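Diaminopimelate decarboxylase (PDB 2QGH) catalyses the pyridoxal-5'-phosphate-dependent decarboxylation of meso-diaminopimelate to L-lysine, the last step of bacterial lysine biosynthesis. Local coordinates at residues S153-D161 / T170-G180; Q385-E394 / R406-L414. All coordinates share one frame; numbering follows the deposited sequence.

Interaction 1: residues S153-D161 / T170-G180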
loop_
_atom_site.group_PDB
_atom_site.type_symbol
_atom_site.label_atom_id
_atom_site.label_comp_id
_atom_site.label_asym_id
_atom_site.label_seq_id
_atom_site.Cartn_x
_atom_site.Cartn_y
_atom_site.Cartn_z
ATOM N N SER A 153 16.503 -23.479 -10.499
ATOM C CA SER A 153 17.593 -22.536 -10.673
ATOM C C SER A 153 17.896 -22.123 -9.239
ATOM O O SER A 153 17.039 -22.245 -8.373
ATOM C CB SER A 153 17.129 -21.324 -11.486
ATOM O OG SER A 153 18.121 -20.307 -11.518
ATOM N N ILE A 154 19.104 -21.659 -8.966
ATOM C CA ILE A 154 19.402 -21.242 -7.610
ATOM C C ILE A 154 19.878 -19.812 -7.618
ATOM O O ILE A 154 20.783 -19.452 -8.360
ATOM C CB ILE A 154 20.451 -22.168 -6.942
ATOM C CG1 ILE A 154 19.847 -23.564 -6.759
ATOM C CG2 ILE A 154 20.852 -21.617 -5.584
ATOM C CD1 ILE A 154 20.714 -24.544 -5.988
ATOM N N ARG A 155 19.239 -18.991 -6.795
ATOM C CA ARG A 155 19.583 -17.580 -6.693
ATOM C C ARG A 155 20.710 -17.376 -5.693
ATOM O O ARG A 155 20.594 -17.765 -4.533
ATOM C CB ARG A 155 18.357 -16.775 -6.250
ATOM C CG ARG A 155 18.613 -15.286 -6.129
ATOM C CD ARG A 155 17.341 -14.510 -5.807
ATOM N NE ARG A 155 17.595 -13.074 -5.768
ATOM C CZ ARG A 155 16.668 -12.143 -5.555
ATOM N NH1 ARG A 155 15.397 -12.484 -5.362
ATOM N NH2 ARG A 155 17.016 -10.861 -5.532
ATOM N N ILE A 156 21.809 -16.776 -6.135
ATOM C CA ILE A 156 22.902 -16.545 -5.209
ATOM C C ILE A 156 22.998 -15.073 -4.854
ATOM O O ILE A 156 22.711 -14.195 -5.668
ATOM C CB ILE A 156 24.281 -17.022 -5.765
ATOM C CG1 ILE A 156 24.869 -15.987 -6.721
ATOM C CG2 ILE A 156 24.133 -18.374 -6.460
ATOM C CD1 ILE A 156 24.066 -15.792 -7.977
ATOM N N ASN A 157 23.383 -14.816 -3.612
ATOM C CA ASN A 157 23.554 -13.462 -3.129
ATOM C C ASN A 157 25.050 -13.189 -3.276
ATOM O O ASN A 157 25.853 -13.634 -2.464
ATOM C CB ASN A 157 23.108 -13.391 -1.666
ATOM C CG ASN A 157 23.073 -11.977 -1.132
ATOM O OD1 ASN A 157 22.262 -11.656 -0.268
ATOM N ND2 ASN A 157 23.962 -11.128 -1.632
ATOM N N PRO A 158 25.445 -12.468 -4.336
ATOM C CA PRO A 158 26.856 -12.155 -4.575
ATOM C C PRO A 158 27.388 -11.115 -3.590
ATOM O O PRO A 158 28.503 -10.612 -3.745
ATOM C CB PRO A 158 26.842 -11.631 -6.003
ATOM C CG PRO A 158 25.568 -10.838 -6.017
ATOM C CD PRO A 158 24.588 -11.783 -5.323
ATOM N N ASN A 159 26.583 -10.805 -2.579
ATOM C CA ASN A 159 26.938 -9.819 -1.563
ATOM C C ASN A 159 27.517 -8.546 -2.177
ATOM O O ASN A 159 28.638 -8.148 -1.862
ATOM C CB ASN A 159 27.931 -10.412 -0.558
ATOM C CG ASN A 159 28.164 -9.500 0.640
ATOM O OD1 ASN A 159 27.263 -8.764 1.061
ATOM N ND2 ASN A 159 29.367 -9.558 1.207
ATOM N N ILE A 160 26.745 -7.919 -3.060
ATOM C CA ILE A 160 27.169 -6.688 -3.714
ATOM C C ILE A 160 26.096 -5.602 -3.576
ATOM O O ILE A 160 24.908 -5.848 -3.791
ATOM C CB ILE A 160 27.466 -6.919 -5.216
ATOM C CG1 ILE A 160 28.572 -7.965 -5.380
ATOM C CG2 ILE A 160 27.896 -5.609 -5.869
ATOM C CD1 ILE A 160 28.842 -8.346 -6.818
ATOM N N ASP A 161 26.532 -4.402 -3.205
ATOM C CA ASP A 161 25.644 -3.256 -3.026
ATOM C C ASP A 161 25.230 -2.708 -4.397
ATOM O O ASP A 161 26.067 -2.235 -5.163
ATOM C CB ASP A 161 26.382 -2.179 -2.220
ATOM C CG ASP A 161 25.517 -0.975 -1.911
ATOM O OD1 ASP A 161 25.143 -0.799 -0.731
ATOM O OD2 ASP A 161 25.216 -0.206 -2.847
ATOM N N THR A 170 18.553 -5.473 -3.174
ATOM C CA THR A 170 18.465 -6.852 -2.711
ATOM C C THR A 170 19.715 -7.721 -2.862
ATOM O O THR A 170 19.675 -8.916 -2.558
ATOM C CB THR A 170 17.280 -7.561 -3.431
ATOM O OG1 THR A 170 17.513 -7.571 -4.844
ATOM C CG2 THR A 170 15.977 -6.819 -3.177
ATOM N N GLY A 171 20.820 -7.128 -3.310
ATOM C CA GLY A 171 22.042 -7.898 -3.517
ATOM C C GLY A 171 23.070 -7.969 -2.400
ATOM O O GLY A 171 24.140 -8.551 -2.575
ATOM N N LEU A 172 22.759 -7.388 -1.251
ATOM C CA LEU A 172 23.683 -7.403 -0.134
ATOM C C LEU A 172 23.400 -8.635 0.718
ATOM O O LEU A 172 22.296 -9.175 0.682
ATOM C CB LEU A 172 23.512 -6.119 0.683
ATOM C CG LEU A 172 24.788 -5.364 1.057
ATOM C CD1 LEU A 172 25.674 -5.188 -0.167
ATOM C CD2 LEU A 172 24.418 -4.019 1.653
ATOM N N LYS A 173 24.395 -9.084 1.476
ATOM C CA LYS A 173 24.227 -10.265 2.319
ATOM C C LYS A 173 23.182 -9.988 3.400
ATOM O O LYS A 173 22.592 -10.902 3.977
ATOM C CB LYS A 173 25.563 -10.643 2.973
ATOM C CG LYS A 173 25.953 -9.785 4.186
ATOM C CD LYS A 173 26.068 -8.303 3.848
ATOM C CE LYS A 173 26.332 -7.458 5.094
ATOM N NZ LYS A 173 25.202 -7.509 6.063
ATOM N N GLU A 174 22.974 -8.706 3.663
ATOM C CA GLU A 174 22.029 -8.231 4.666
ATOM C C GLU A 174 20.589 -8.635 4.312
ATOM O O GLU A 174 19.759 -8.860 5.192
ATOM C CB GLU A 174 22.146 -6.706 4.736
ATOM C CG GLU A 174 21.472 -6.028 5.908
ATOM C CD GLU A 174 21.426 -4.517 5.728
ATOM O OE1 GLU A 174 22.360 -3.971 5.092
ATOM O OE2 GLU A 174 20.467 -3.880 6.223
ATOM N N ASN A 175 20.313 -8.726 3.014
ATOM C CA ASN A 175 18.985 -9.066 2.501
ATOM C C ASN A 175 18.599 -10.550 2.589
ATOM O O ASN A 175 19.452 -11.422 2.742
ATOM C CB ASN A 175 18.886 -8.589 1.051
ATOM C CG ASN A 175 19.265 -7.132 0.901
ATOM O OD1 ASN A 175 20.133 -6.779 0.096
ATOM N ND2 ASN A 175 18.615 -6.271 1.681
ATOM N N LYS A 176 17.300 -10.817 2.470
ATOM C CA LYS A 176 16.743 -12.168 2.550
ATOM C C LYS A 176 16.744 -12.910 1.222
ATOM O O LYS A 176 16.285 -14.041 1.145
ATOM C CB LYS A 176 15.300 -12.105 3.065
ATOM C CG LYS A 176 14.321 -11.450 2.083
ATOM C CD LYS A 176 12.896 -11.373 2.637
ATOM C CE LYS A 176 11.920 -10.846 1.585
ATOM N NZ LYS A 176 10.510 -10.797 2.063
ATOM N N PHE A 177 17.270 -12.282 0.182
ATOM C CA PHE A 177 17.272 -12.884 -1.143
ATOM C C PHE A 177 18.551 -13.605 -1.536
ATOM O O PHE A 177 19.652 -13.096 -1.334
ATOM C CB PHE A 177 16.960 -11.808 -2.183
ATOM C CG PHE A 177 15.674 -11.075 -1.924
ATOM C CD1 PHE A 177 14.448 -11.709 -2.102
ATOM C CD2 PHE A 177 15.688 -9.755 -1.488
ATOM C CE1 PHE A 177 13.247 -11.032 -1.847
ATOM C CE2 PHE A 177 14.496 -9.074 -1.232
ATOM C CZ PHE A 177 13.274 -9.715 -1.413
ATOM N N GLY A 178 18.384 -14.793 -2.112
ATOM C CA GLY A 178 19.514 -15.584 -2.559
ATOM C C GLY A 178 20.343 -16.176 -1.437
ATOM O O GLY A 178 20.001 -16.047 -0.262
ATOM N N VAL A 179 21.434 -16.841 -1.800
ATOM C CA VAL A 179 22.317 -17.438 -0.803
ATOM C C VAL A 179 23.782 -17.281 -1.207
ATOM O O VAL A 179 24.093 -17.105 -2.388
ATOM C CB VAL A 179 22.019 -18.939 -0.600
ATOM C CG1 VAL A 179 22.798 -19.442 0.577
ATOM C CG2 VAL A 179 20.537 -19.173 -0.369
ATOM N N GLY A 180 24.668 -17.333 -0.215
ATOM C CA GLY A 180 26.093 -17.206 -0.471
ATOM C C GLY A 180 26.643 -18.307 -1.355
ATOM O O GLY A 180 25.978 -19.308 -1.606
HETATM O O HOH W 1 22.475 -4.794 -3.197
#

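Interaction 2: residues Q385-E394 / R406-L414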
loop_
_atom_site.group_PDB
_atom_site.type_symbol
_atom_site.label_atom_id
_atom_site.label_comp_id
_atom_site.label_asym_id
_atom_site.label_seq_id
_atom_site.Cartn_x
_atom_site.Cartn_y
_atom_site.Cartn_z
ATOM N N GLN A 385 -7.220 0.171 -1.428
ATOM C CA GLN A 385 -8.527 0.812 -1.323
ATOM C C GLN A 385 -8.609 1.661 -0.052
ATOM O O GLN A 385 -9.695 2.003 0.422
ATOM C CB GLN A 385 -9.622 -0.248 -1.302
ATOM C CG GLN A 385 -9.538 -1.225 -2.455
ATOM C CD GLN A 385 -10.584 -2.309 -2.354
ATOM O OE1 GLN A 385 -10.669 -3.012 -1.349
ATOM N NE2 GLN A 385 -11.392 -2.450 -3.394
ATOM N N TYR A 386 -7.447 1.988 0.497
ATOM C CA TYR A 386 -7.360 2.799 1.701
ATOM C C TYR A 386 -8.294 4.027 1.627
ATOM O O TYR A 386 -8.408 4.671 0.581
ATOM C CB TYR A 386 -5.900 3.219 1.902
ATOM C CG TYR A 386 -5.617 3.972 3.183
ATOM C CD1 TYR A 386 -6.169 3.555 4.395
ATOM C CD2 TYR A 386 -4.776 5.091 3.183
ATOM C CE1 TYR A 386 -5.890 4.237 5.579
ATOM C CE2 TYR A 386 -4.486 5.774 4.356
ATOM C CZ TYR A 386 -5.050 5.343 5.554
ATOM O OH TYR A 386 -4.789 6.022 6.722
ATOM N N ASN A 387 -8.947 4.337 2.749
ATOM C CA ASN A 387 -9.898 5.448 2.839
ATOM C C ASN A 387 -11.156 5.044 2.062
ATOM O O ASN A 387 -11.987 5.885 1.717
ATOM C CB ASN A 387 -9.309 6.743 2.243
ATOM C CG ASN A 387 -8.318 7.445 3.182
ATOM O OD1 ASN A 387 -7.661 6.811 4.026
ATOM N ND2 ASN A 387 -8.196 8.765 3.022
ATOM N N SER A 388 -11.298 3.748 1.801
ATOM C CA SER A 388 -12.445 3.247 1.046
ATOM C C SER A 388 -12.581 3.968 -0.295
ATOM O O SER A 388 -13.614 4.568 -0.587
ATOM C CB SER A 388 -13.739 3.414 1.842
ATOM O OG SER A 388 -13.821 2.470 2.885
ATOM N N ARG A 389 -11.518 3.911 -1.094
ATOM C CA ARG A 389 -11.490 4.520 -2.419
ATOM C C ARG A 389 -11.342 3.347 -3.392
ATOM O O ARG A 389 -10.378 2.591 -3.322
ATOM C CB ARG A 389 -10.295 5.489 -2.552
ATOM C CG ARG A 389 -10.299 6.671 -1.559
ATOM C CD ARG A 389 -9.075 7.597 -1.705
ATOM N NE ARG A 389 -9.206 8.527 -2.832
ATOM C CZ ARG A 389 -8.661 8.341 -4.027
ATOM N NH1 ARG A 389 -7.937 7.265 -4.259
ATOM N NH2 ARG A 389 -8.854 9.218 -4.995
ATOM N N PRO A 390 -12.303 3.172 -4.310
ATOM C CA PRO A 390 -12.218 2.059 -5.265
ATOM C C PRO A 390 -10.986 2.133 -6.183
ATOM O O PRO A 390 -10.500 3.225 -6.494
ATOM C CB PRO A 390 -13.527 2.180 -6.050
ATOM C CG PRO A 390 -14.459 2.861 -5.073
ATOM C CD PRO A 390 -13.564 3.915 -4.474
ATOM N N LYS A 391 -10.485 0.975 -6.607
ATOM C CA LYS A 391 -9.337 0.931 -7.508
ATOM C C LYS A 391 -9.707 1.621 -8.807
ATOM O O LYS A 391 -10.816 1.476 -9.298
ATOM C CB LYS A 391 -8.918 -0.509 -7.798
ATOM C CG LYS A 391 -8.341 -1.212 -6.591
ATOM C CD LYS A 391 -7.394 -2.330 -6.981
ATOM C CE LYS A 391 -6.529 -2.712 -5.795
ATOM N NZ LYS A 391 -5.432 -3.675 -6.151
ATOM N N LEU A 392 -8.759 2.355 -9.371
ATOM C CA LEU A 392 -8.981 3.109 -10.594
ATOM C C LEU A 392 -9.233 2.345 -11.901
ATOM O O LEU A 392 -8.969 1.139 -12.028
ATOM C CB LEU A 392 -7.800 4.059 -10.807
ATOM C CG LEU A 392 -7.385 4.862 -9.576
ATOM C CD1 LEU A 392 -6.197 5.766 -9.913
ATOM C CD2 LEU A 392 -8.578 5.671 -9.086
ATOM N N LEU A 393 -9.748 3.100 -12.865
ATOM C CA LEU A 393 -10.037 2.651 -14.221
ATOM C C LEU A 393 -8.694 2.681 -14.955
ATOM O O LEU A 393 -7.923 3.629 -14.814
ATOM C CB LEU A 393 -10.999 3.646 -14.886
ATOM C CG LEU A 393 -11.102 3.715 -16.417
ATOM C CD1 LEU A 393 -12.018 2.615 -16.924
ATOM C CD2 LEU A 393 -11.648 5.087 -16.840
ATOM N N GLU A 394 -8.409 1.650 -15.732
ATOM C CA GLU A 394 -7.161 1.618 -16.470
ATOM C C GLU A 394 -7.470 1.566 -17.956
ATOM O O GLU A 394 -8.192 0.688 -18.412
ATOM C CB GLU A 394 -6.310 0.415 -16.039
ATOM C CG GLU A 394 -5.594 0.627 -14.713
ATOM C CD GLU A 394 -4.605 -0.485 -14.380
ATOM O OE1 GLU A 394 -5.037 -1.623 -14.106
ATOM O OE2 GLU A 394 -3.386 -0.220 -14.394
ATOM N N ARG A 406 -9.069 -2.212 -17.620
ATOM C CA ARG A 406 -9.477 -2.544 -16.249
ATOM C C ARG A 406 -10.616 -1.615 -15.859
ATOM O O ARG A 406 -10.435 -0.407 -15.717
ATOM C CB ARG A 406 -8.356 -2.405 -15.216
ATOM C CG ARG A 406 -8.819 -2.914 -13.847
ATOM C CD ARG A 406 -7.765 -2.810 -12.750
ATOM N NE ARG A 406 -7.569 -1.434 -12.299
ATOM C CZ ARG A 406 -6.764 -1.083 -11.298
ATOM N NH1 ARG A 406 -6.071 -2.012 -10.638
ATOM N NH2 ARG A 406 -6.646 0.195 -10.951
ATOM N N LYS A 407 -11.799 -2.176 -15.689
ATOM C CA LYS A 407 -12.934 -1.356 -15.325
ATOM C C LYS A 407 -12.731 -0.793 -13.926
ATOM O O LYS A 407 -12.094 -1.421 -13.086
ATOM C CB LYS A 407 -14.218 -2.182 -15.380
ATOM C CG LYS A 407 -15.485 -1.378 -15.107
ATOM C CD LYS A 407 -15.758 -0.364 -16.224
ATOM C CE LYS A 407 -14.858 0.886 -16.192
ATOM N NZ LYS A 407 -15.150 1.849 -15.089
ATOM N N ARG A 408 -13.253 0.403 -13.678
ATOM C CA ARG A 408 -13.121 0.994 -12.355
ATOM C C ARG A 408 -13.969 0.198 -11.372
ATOM O O ARG A 408 -15.006 -0.355 -11.728
ATOM C CB ARG A 408 -13.579 2.446 -12.348
ATOM C CG ARG A 408 -13.205 3.171 -11.059
ATOM C CD ARG A 408 -13.911 4.502 -10.944
ATOM N NE ARG A 408 -13.719 5.309 -12.143
ATOM C CZ ARG A 408 -12.571 5.880 -12.512
ATOM N NH1 ARG A 408 -11.466 5.751 -11.776
ATOM N NH2 ARG A 408 -12.536 6.582 -13.641
ATOM N N GLU A 409 -13.518 0.142 -10.127
ATOM C CA GLU A 409 -14.230 -0.592 -9.092
ATOM C C GLU A 409 -15.460 0.176 -8.588
ATOM O O GLU A 409 -15.413 1.396 -8.393
ATOM C CB GLU A 409 -13.275 -0.842 -7.935
ATOM C CG GLU A 409 -13.230 -2.264 -7.436
ATOM C CD GLU A 409 -11.971 -2.516 -6.637
ATOM O OE1 GLU A 409 -11.542 -1.581 -5.924
ATOM O OE2 GLU A 409 -11.417 -3.637 -6.720
ATOM N N ALA A 410 -16.566 -0.534 -8.386
ATOM C CA ALA A 410 -17.772 0.102 -7.866
ATOM C C ALA A 410 -17.609 0.209 -6.350
ATOM O O ALA A 410 -16.862 -0.559 -5.742
ATOM C CB ALA A 410 -19.008 -0.729 -8.205
ATOM N N LEU A 411 -18.302 1.171 -5.748
ATOM C CA LEU A 411 -18.240 1.380 -4.308
ATOM C C LEU A 411 -18.579 0.087 -3.576
ATOM O O LEU A 411 -17.977 -0.238 -2.552
ATOM C CB LEU A 411 -19.221 2.482 -3.906
ATOM C CG LEU A 411 -18.677 3.712 -3.180
ATOM C CD1 LEU A 411 -17.334 4.126 -3.739
ATOM C CD2 LEU A 411 -19.678 4.839 -3.325
ATOM N N GLU A 412 -19.532 -0.664 -4.118
ATOM C CA GLU A 412 -19.948 -1.911 -3.493
ATOM C C GLU A 412 -18.891 -3.015 -3.522
ATOM O O GLU A 412 -18.950 -3.947 -2.723
ATOM C CB GLU A 412 -21.237 -2.417 -4.133
ATOM C CG GLU A 412 -22.338 -1.371 -4.211
ATOM C CD GLU A 412 -22.271 -0.563 -5.499
ATOM O OE1 GLU A 412 -22.395 -1.174 -6.586
ATOM O OE2 GLU A 412 -22.091 0.675 -5.432
ATOM N N ASP A 413 -17.935 -2.927 -4.440
ATOM C CA ASP A 413 -16.892 -3.945 -4.510
ATOM C C ASP A 413 -15.963 -3.837 -3.303
ATOM O O ASP A 413 -15.261 -4.783 -2.966
ATOM C CB ASP A 413 -16.071 -3.821 -5.807
ATOM C CG ASP A 413 -16.904 -4.063 -7.056
ATOM O OD1 ASP A 413 -17.839 -4.889 -7.006
ATOM O OD2 ASP A 413 -16.621 -3.439 -8.098
ATOM N N LEU A 414 -15.967 -2.686 -2.644
ATOM C CA LEU A 414 -15.114 -2.486 -1.475
ATOM C C LEU A 414 -15.473 -3.407 -0.317
ATOM O O LEU A 414 -14.597 -3.904 0.379
ATOM C CB LEU A 414 -15.210 -1.043 -0.973
ATOM C CG LEU A 414 -14.682 0.108 -1.837
ATOM C CD1 LEU A 414 -15.293 1.432 -1.350
ATOM C CD2 LEU A 414 -13.157 0.150 -1.785
HETATM O O HOH W 2 -5.762 1.871 -8.599
HETATM O O HOH W 3 -10.286 -1.550 -10.789
#

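Interaction 1: residues S153-D161 / T170-G180
Arg-155 lays its guanidinium alongside Phe-177. CB of Phe-177 sits over the centre of one guanidinium face, 3.4 Å from Arg-155 CZ, and the phenyl ring runs beside the group with its plane turned only 17° from it. The arginine gets there on an extended chain, CG anti to the backbone N (chi1 -179°), its CG and CD passing over Gly-178. At the guanidinium edge, near its plane, stands Thr-170 OG1. The main partners of the arginine lie outside the two segments: NH1 forms a salt bridge with Glu-131, while NH2, like Thr-170 OG1, is hydrogen-bonded to the backbone oxygen of His-205.

Backbone bonds join the two segments in two places. Ile-156 and Val-179 form a single bridge, in which Asn-157 N gives Val-179 O a bond of 2.7 Å and Val-179 N gives Arg-155 O a weak one. Gly-178 CA presses to 3.1 Å from Arg-155 O. All this belongs to the TIM-barrel domain: segment 153-161 runs on from strand 150-155, and the loop before helix 181-193 comes back beside it, with Arg-155 touching the pyridoxal-5'-phosphate. Farther out, Ile-160 N binds Gly-171 O at 2.7 Å, coming from above the carbonyl plane, and a water links Ile-160 O to Gly-171 N, the latter weakly.

Among the side-chain bonds, Asn-159 OD1 accepts from Lys-173 N at 2.9 Å, in the type I turn 172-175, and the lysine's CB and CD lie against the same oxygen. Apolar contact is small: Leu-172 CD1 reaches Asp-161 CB at 3.7 Å.

Interaction 2: residues Q385-E394 / R406-L414
An antiparallel strand pair, 393-397 with 402-406, begins this contact, and the two segments leaving its open end stay together as far as Gln-385 and Leu-414. Glu-394 and Arg-406 form a hydrogen-bonded pair: Glu-394 N gives Arg-406 O a bond of 2.9 Å, on a lone pair in the carbonyl plane, and Arg-406 N returns one to Glu-394 O.

Arg-406 then bends at chi3 (74°) and turns its guanidinium side-on to Leu-392 O, which takes NE and NH2 (2.7 Å from NH2) together. Glu-394 OE1 lies over one guanidinium face, so its salt bridge to NE works by charge alone; Lys-391 CB covers the opposite face. A water at the guanidinium edge joins NH2 to Leu-392 N.

Glu-409 carries the next join. Its OE1 receives Gln-385 NE2 at 2.7 Å and Lys-391 N at 2.8 Å from opposite faces of the carboxylate, a grip that should fix its rotation and probably stabilises its negative charge. The peptide N of Glu-409 answers Lys-391 O in a nearly straight bond (175°). Arg-408 lays one guanidinium face over Leu-393 CB. Beyond, Pro-390 CG meets Leu-411 CD1 at 3.4 Å, a tight fit, and Leu-414 CD2 packs on Gln-385 CB at 3.6 Å.

Outside the pair, Glu-394 OE2 binds Tyr-38 and Ser-380, and Arg-408 NH1 the oxygen of Pro-34. Lys-391 NZ is hydrogen-bonded to Gln-385 OE1 of the second subunit, while strand 35-39 runs parallel to 393-397 on its other side, within the mixed sheet.

Interaction 1 belongs to the barrel domain and interaction 2 to the sheet domain; their centres lie 37 Å apart, on opposite sides of the chain's centre, and no strand or helix is common to them. Each is partly buried, and each reaches the second subunit. In 153-161/170-180 the inner end is an arginine beside the cofactor and the outer end a pairing of two loop segments, joined mostly by backbone bonds with one asparagine side chain helping. In 385-394/406-414 charged side chains do more of the work, binding backbone atoms of the facing segment, and one proline and two leucines add apolar contact. That second contact stands farther from the cofactor.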